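Local coordinates for Acarbose/maltose binding protein GacH (Streptomyces glaucescens, PDB 3K01) that binds acarbose and its homologs, and probably maltose, as the solute receptor of an ABC transporter, at residues L182-D187 and N385-E390. Sequence-based numbering, arbitrary orientation.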
ATOM      1  N   LEU A 182      -0.691 -14.620 -17.135  1.00  5.67           N
ATOM      2  CA  LEU A 182      -0.988 -13.753 -16.001  1.00  6.27           C
ATOM      3  C   LEU A 182      -2.338 -14.073 -15.396  1.00  5.91           C
ATOM      4  O   LEU A 182      -3.327 -14.274 -16.115  1.00  6.21           O
ATOM      5  CB  LEU A 182      -1.012 -12.302 -16.511  1.00  6.31           C
ATOM      6  CG  LEU A 182      -1.344 -11.183 -15.517  1.00  6.02           C
ATOM      7  CD1 LEU A 182      -0.294 -11.057 -14.404  1.00  6.68           C
ATOM      8  CD2 LEU A 182      -1.556  -9.841 -16.185  1.00  7.36           C
ATOM      9  N   TYR A 183      -2.423 -14.049 -14.064  1.00  6.21           N
ATOM     10  CA  TYR A 183      -3.725 -13.922 -13.407  1.00  5.23           C
ATOM     11  C   TYR A 183      -3.970 -12.462 -13.152  1.00  6.42           C
ATOM     12  O   TYR A 183      -3.180 -11.855 -12.440  1.00  6.74           O
ATOM     13  CB  TYR A 183      -3.817 -14.709 -12.089  1.00  6.61           C
ATOM     14  CG  TYR A 183      -5.236 -14.694 -11.582  1.00  5.51           C
ATOM     15  CD1 TYR A 183      -6.100 -15.736 -11.885  1.00  6.65           C
ATOM     16  CD2 TYR A 183      -5.748 -13.606 -10.894  1.00  6.06           C
ATOM     17  CE1 TYR A 183      -7.437 -15.709 -11.484  1.00  6.87           C
ATOM     18  CE2 TYR A 183      -7.078 -13.584 -10.469  1.00  7.16           C
ATOM     19  CZ  TYR A 183      -7.885 -14.622 -10.767  1.00  6.49           C
ATOM     20  OH  TYR A 183      -9.199 -14.552 -10.356  1.00  8.26           O
ATOM     21  N   LEU A 184      -5.007 -11.888 -13.778  1.00  6.52           N
ATOM     22  CA  LEU A 184      -5.323 -10.471 -13.631  1.00  6.72           C
ATOM     23  C   LEU A 184      -6.436 -10.397 -12.608  1.00  6.86           C
ATOM     24  O   LEU A 184      -7.537 -10.927 -12.838  1.00  7.06           O
ATOM     25  CB  LEU A 184      -5.750  -9.907 -14.990  1.00  7.28           C
ATOM     26  CG  LEU A 184      -6.088  -8.404 -14.994  1.00  7.55           C
ATOM     27  CD1 LEU A 184      -5.716  -7.792 -16.304  1.00 10.26           C
ATOM     28  CD2 LEU A 184      -7.564  -8.153 -14.729  1.00 10.55           C
ATOM     29  N   ARG A 185      -6.168  -9.786 -11.459  1.00  7.30           N
ATOM     30  CA  ARG A 185      -7.179  -9.688 -10.415  1.00  8.56           C
ATOM     31  C   ARG A 185      -8.290  -8.752 -10.873  1.00  8.88           C
ATOM     32  O   ARG A 185      -8.036  -7.568 -11.109  1.00 10.46           O
ATOM     33  CB  ARG A 185      -6.547  -9.162  -9.125  1.00  9.87           C
ATOM     34  CG  ARG A 185      -7.515  -8.872  -7.989  1.00 11.98           C
ATOM     35  CD  ARG A 185      -7.688 -10.107  -7.178  1.00 13.06           C
ATOM     36  NE  ARG A 185      -8.539  -9.974  -5.969  1.00 11.55           N
ATOM     37  CZ  ARG A 185      -8.133  -9.594  -4.764  1.00 13.41           C
ATOM     38  NH1 ARG A 185      -6.870  -9.259  -4.534  1.00 16.40           N
ATOM     39  NH2 ARG A 185      -9.012  -9.570  -3.767  1.00 16.61           N
ATOM     40  N   GLY A 186      -9.511  -9.271 -10.968  1.00  7.89           N
ATOM     41  CA  GLY A 186     -10.586  -8.485 -11.569  1.00  8.76           C
ATOM     42  C   GLY A 186     -11.618  -7.943 -10.613  1.00  7.22           C
ATOM     43  O   GLY A 186     -12.514  -7.236 -11.063  1.00  8.47           O
ATOM     44  N   ASP A 187     -11.540  -8.311  -9.333  1.00  7.52           N
ATOM     45  CA  ASP A 187     -12.633  -8.020  -8.410  1.00  8.77           C
ATOM     46  C   ASP A 187     -12.204  -7.083  -7.299  1.00  7.93           C
ATOM     47  O   ASP A 187     -12.974  -6.900  -6.340  1.00 10.18           O
ATOM     48  CB  ASP A 187     -13.209  -9.314  -7.795  1.00  9.69           C
ATOM     49  CG  ASP A 187     -12.229 -10.014  -6.865  1.00 10.18           C
ATOM     50  OD1 ASP A 187     -11.012  -9.855  -7.057  1.00 10.81           O
ATOM     51  OD2 ASP A 187     -12.678 -10.756  -5.938  1.00 13.25           O
ATOM     52  N   ASN A 385     -17.504  -4.482 -14.691  1.00  7.03           N
ATOM     53  CA  ASN A 385     -18.408  -4.419 -15.818  1.00  8.29           C
ATOM     54  C   ASN A 385     -17.672  -4.403 -17.151  1.00  7.43           C
ATOM     55  O   ASN A 385     -18.222  -4.852 -18.153  1.00  8.62           O
ATOM     56  CB  ASN A 385     -19.380  -3.252 -15.643  1.00  8.54           C
ATOM     57  CG  ASN A 385     -20.343  -3.477 -14.482  1.00 10.00           C
ATOM     58  OD1 ASN A 385     -20.375  -4.550 -13.848  1.00 10.18           O
ATOM     59  ND2 ASN A 385     -21.119  -2.453 -14.185  1.00 10.93           N
ATOM     60  N   VAL A 386     -16.444  -3.867 -17.172  1.00  7.03           N
ATOM     61  CA  VAL A 386     -15.613  -3.960 -18.364  1.00  7.23           C
ATOM     62  C   VAL A 386     -15.210  -5.427 -18.571  1.00  7.73           C
ATOM     63  O   VAL A 386     -15.313  -5.959 -19.684  1.00  8.14           O
ATOM     64  CB  VAL A 386     -14.356  -3.071 -18.235  1.00  7.30           C
ATOM     65  CG1 VAL A 386     -13.287  -3.430 -19.277  1.00  9.38           C
ATOM     66  CG2 VAL A 386     -14.758  -1.605 -18.347  1.00  8.73           C
ATOM     67  N   LEU A 387     -14.734  -6.091 -17.517  1.00  7.81           N
ATOM     68  CA  LEU A 387     -14.218  -7.458 -17.668  1.00  8.21           C
ATOM     69  C   LEU A 387     -15.313  -8.439 -18.056  1.00  9.32           C
ATOM     70  O   LEU A 387     -15.041  -9.381 -18.805  1.00  9.62           O
ATOM     71  CB  LEU A 387     -13.477  -7.905 -16.412  1.00  7.86           C
ATOM     72  CG  LEU A 387     -12.144  -7.193 -16.198  1.00  8.34           C
ATOM     73  CD1 LEU A 387     -11.622  -7.534 -14.792  1.00  8.66           C
ATOM     74  CD2 LEU A 387     -11.116  -7.554 -17.273  1.00  8.27           C
ATOM     75  N   SER A 388     -16.542  -8.226 -17.604  1.00  9.60           N
ATOM     76  CA  SER A 388     -17.642  -9.108 -18.008  1.00 10.19           C
ATOM     77  C   SER A 388     -18.173  -8.801 -19.404  1.00 10.47           C
ATOM     78  O   SER A 388     -19.006  -9.561 -19.922  1.00 12.30           O
ATOM     79  CB  SER A 388     -18.783  -8.996 -17.019  1.00 10.83           C
ATOM     80  OG  SER A 388     -19.366  -7.693 -17.134  1.00 12.53           O
ATOM     81  N   GLY A 389     -17.762  -7.677 -19.996  1.00 10.76           N
ATOM     82  CA  GLY A 389     -18.171  -7.335 -21.372  1.00 11.90           C
ATOM     83  C   GLY A 389     -19.372  -6.423 -21.449  1.00 12.76           C
ATOM     84  O   GLY A 389     -19.779  -6.030 -22.553  1.00 14.91           O
ATOM     85  N   GLU A 390     -19.932  -6.057 -20.307  1.00 11.45           N
ATOM     86  CA  GLU A 390     -21.135  -5.232 -20.265  1.00 12.96           C
ATOM     87  C   GLU A 390     -20.883  -3.790 -20.671  1.00 11.90           C
ATOM     88  O   GLU A 390     -21.722  -3.167 -21.306  1.00 13.25           O
ATOM     89  CB  GLU A 390     -21.700  -5.257 -18.854  1.00 13.42           C
ATOM     90  CG  GLU A 390     -22.069  -6.663 -18.427  1.00 19.57           C
ATOM     91  CD  GLU A 390     -22.216  -6.786 -16.943  1.00 24.16           C
ATOM     92  OE1 GLU A 390     -22.129  -5.731 -16.270  1.00 27.32           O
ATOM     93  OE2 GLU A 390     -22.402  -7.940 -16.462  1.00 26.39           O
TER
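L387 of helix 376-387 meets G186 and L184 through a single methyl, CD1, an example of how a glycine, having no side chain, lets a helix methyl lie against the backbone of a loop. One residue earlier in the helix, V386 packs on Y222 and K226 of helix 216-230. With CG of L387 anti to its carbonyl carbon (chi1 -70°) and CD1 extended beyond it (chi2 170°), CD1 reaches the backbone at G186 CA, 3.5 Å away. The same methyl touches L184 CD2 at 4.1 Å, the two leucines crossing at a slant. L184 itself packs against I225 and L228. On either side of G186 in sequence, R185 and D187 form a salt bridge: R185 NE donates to the syn lone pair of D187 OD1 at 2.7 Å, the oxygen lying somewhat out of the guanidinium plane. In the two-lobed fold of bacterial solute-binding proteins, the contact joins the loop after strand 180-183 to helix 376-387, near the end of the chain; helix 216-230 touches both segments, and its K226 NZ also bonds to L387 O. The chain leaves the helix in a Schellman motif at G389, phi 95°, whose N bonds to V386 O at 3.0 Å, while E390 N reaches back more weakly to N385 O.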